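Local coordinates for alkaline phosphatase (Thermus thermophilus, PDB 7KWD) that hydrolyses phosphate monoesters as a homodimeric metalloenzyme that uses two zinc ions and one magnesium ion per active site, at the interface of chains A and B. Residues are numbered along the deposited sequence; one frame, centred on the assembly and turned at random. Chains: chain A/B, Alkaline phosphatase.

The interface of chains A and B. Residues chain A 322, 324, 428-429; chain B 322, 324, 428-429.
This part of the two-fold homodimer interface, where A:Ser429 and A:Val322 meet B:Ser429 and B:Val322 in a small patch of mixed polar and apolar character, adds to the contact that holds the two subunits together. Each serine reaches over to the opposite valine's backbone: the hydroxyl A:Ser429 OG donates to B:Val322 O at 3.1 Å, and B:Ser429 OG donates to A:Val322 O at 3.2 Å. Neither hydroxyl lies in the carbonyl plane; B:Ser429 OG stands 38° above that of A:Val322, and A:Ser429 OG is tilted 32° from that of B:Val322. The hydroxyl of A:Ser429 points away from its own carbonyl carbon and sits beside its backbone N (chi1 -43°), which carries it towards chain B. The two OG atoms, A:Ser429 to B:Ser429, lie 3.3 Å apart, a weak and doubtful hydrogen bond, since a hydroxyl giving its hydrogen to the valine carbonyl could not also give it to the other serine. Within chain A, the amide A:Val322 N gives a weak bond to A:Ser429 OG at 3.3 Å, which may help to orient the hydroxyl from its own chain. Beside the serines the side chains of A:Val322 and B:Val322 cross at about a right angle, and their CG2 methyls press tightly together at 3.4 Å. The carbonyls of the tryptophans also approach, A:Trp428 O to B:Trp428 O at 3.1 Å, a pair of acceptors that should repel. With alanine in place of A:Ser429, the carbonyl of B:Val322 would probably lose its cross-chain donor and A:Val322 N its weak acceptor. The centre of the patch lies about 19 Å from the catalytic A:Ser95; it probably serves subunit association rather than catalysis directly, contributing a small set of reciprocal contacts near the two-fold axis.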
ATOM      1  N   VAL A 322       8.293   0.424   1.156  1.00 24.88           N
ATOM      2  CA  VAL A 322       7.476   1.610   1.078  1.00 21.68           C
ATOM      3  C   VAL A 322       7.601   2.358   2.387  1.00 27.38           C
ATOM      4  O   VAL A 322       7.864   1.739   3.437  1.00 25.92           O
ATOM      5  CB  VAL A 322       5.995   1.255   0.781  1.00 21.49           C
ATOM      6  CG1 VAL A 322       5.864   0.649  -0.622  1.00 26.44           C
ATOM      7  CG2 VAL A 322       5.412   0.342   1.826  1.00 23.47           C
ATOM      8  N   GLY A 324       6.018   4.204   5.187  1.00 21.41           N
ATOM      9  CA  GLY A 324       4.740   4.339   5.869  1.00 29.33           C
ATOM     10  C   GLY A 324       4.838   5.149   7.149  1.00 28.51           C
ATOM     11  O   GLY A 324       5.724   4.923   7.988  1.00 25.26           O
ATOM     12  N   TRP A 428      10.337   2.170   6.611  1.00 27.51           N
ATOM     13  CA  TRP A 428      10.534   1.726   5.233  1.00 23.64           C
ATOM     14  C   TRP A 428      10.693   0.215   5.197  1.00 28.60           C
ATOM     15  O   TRP A 428      11.449  -0.346   5.992  1.00 29.28           O
ATOM     16  CB  TRP A 428      11.783   2.374   4.605  1.00 27.63           C
ATOM     17  CG  TRP A 428      11.681   3.818   4.644  1.00 27.09           C
ATOM     18  CD1 TRP A 428      11.999   4.619   5.686  1.00 29.02           C
ATOM     19  CD2 TRP A 428      11.190   4.674   3.609  1.00 26.65           C
ATOM     20  NE1 TRP A 428      11.746   5.931   5.371  1.00 28.84           N
ATOM     21  CE2 TRP A 428      11.243   5.998   4.103  1.00 24.16           C
ATOM     22  CE3 TRP A 428      10.720   4.456   2.316  1.00 23.45           C
ATOM     23  CZ2 TRP A 428      10.845   7.097   3.351  1.00 28.67           C
ATOM     24  CZ3 TRP A 428      10.295   5.552   1.564  1.00 26.67           C
ATOM     25  CH2 TRP A 428      10.361   6.859   2.087  1.00 25.80           C
ATOM     26  N   SER A 429       9.936  -0.435   4.306  1.00 26.50           N
ATOM     27  CA  SER A 429      10.055  -1.879   4.150  1.00 27.51           C
ATOM     28  C   SER A 429      11.430  -2.251   3.582  1.00 25.01           C
ATOM     29  O   SER A 429      11.956  -3.325   3.867  1.00 24.76           O
ATOM     30  CB  SER A 429       8.980  -2.439   3.213  1.00 29.90           C
ATOM     31  OG  SER A 429       7.697  -1.894   3.419  1.00 31.30           O
TER
ATOM     32  N   VAL B 322       4.185  -1.983   6.984  1.00 22.29           N
ATOM     33  CA  VAL B 322       3.679  -3.051   6.151  1.00 21.66           C
ATOM     34  C   VAL B 322       4.758  -3.969   5.580  1.00 24.87           C
ATOM     35  O   VAL B 322       5.893  -3.533   5.337  1.00 26.27           O
ATOM     36  CB  VAL B 322       2.859  -2.487   4.926  1.00 22.98           C
ATOM     37  CG1 VAL B 322       1.624  -1.770   5.401  1.00 25.73           C
ATOM     38  CG2 VAL B 322       3.745  -1.578   4.067  1.00 20.72           C
ATOM     39  N   GLY B 324       6.279  -5.770   2.702  1.00 20.54           N
ATOM     40  CA  GLY B 324       6.350  -5.760   1.247  1.00 27.24           C
ATOM     41  C   GLY B 324       7.433  -6.689   0.721  1.00 26.11           C
ATOM     42  O   GLY B 324       8.574  -6.676   1.206  1.00 25.95           O
ATOM     43  N   TRP B 428       9.715  -4.675   6.245  1.00 28.77           N
ATOM     44  CA  TRP B 428       8.634  -4.108   7.047  1.00 24.00           C
ATOM     45  C   TRP B 428       8.897  -2.658   7.412  1.00 27.85           C
ATOM     46  O   TRP B 428       9.982  -2.314   7.911  1.00 29.34           O
ATOM     47  CB  TRP B 428       8.434  -4.905   8.347  1.00 24.64           C
ATOM     48  CG  TRP B 428       8.171  -6.308   8.108  1.00 30.65           C
ATOM     49  CD1 TRP B 428       9.097  -7.311   7.941  1.00 29.91           C
ATOM     50  CD2 TRP B 428       6.886  -6.915   7.993  1.00 28.41           C
ATOM     51  NE1 TRP B 428       8.451  -8.504   7.752  1.00 28.52           N
ATOM     52  CE2 TRP B 428       7.096  -8.287   7.763  1.00 27.53           C
ATOM     53  CE3 TRP B 428       5.570  -6.424   8.052  1.00 25.75           C
ATOM     54  CZ2 TRP B 428       6.047  -9.181   7.589  1.00 29.16           C
ATOM     55  CZ3 TRP B 428       4.525  -7.319   7.878  1.00 28.55           C
ATOM     56  CH2 TRP B 428       4.769  -8.681   7.651  1.00 28.67           C
ATOM     57  N   SER B 429       7.893  -1.803   7.163  1.00 25.04           N
ATOM     58  CA  SER B 429       8.056  -0.393   7.501  1.00 24.10           C
ATOM     59  C   SER B 429       8.135  -0.202   9.011  1.00 23.41           C
ATOM     60  O   SER B 429       8.719   0.772   9.485  1.00 24.84           O
ATOM     61  CB  SER B 429       6.902   0.464   6.989  1.00 27.16           C
ATOM     62  OG  SER B 429       6.464   0.054   5.740  1.00 29.86           O
TER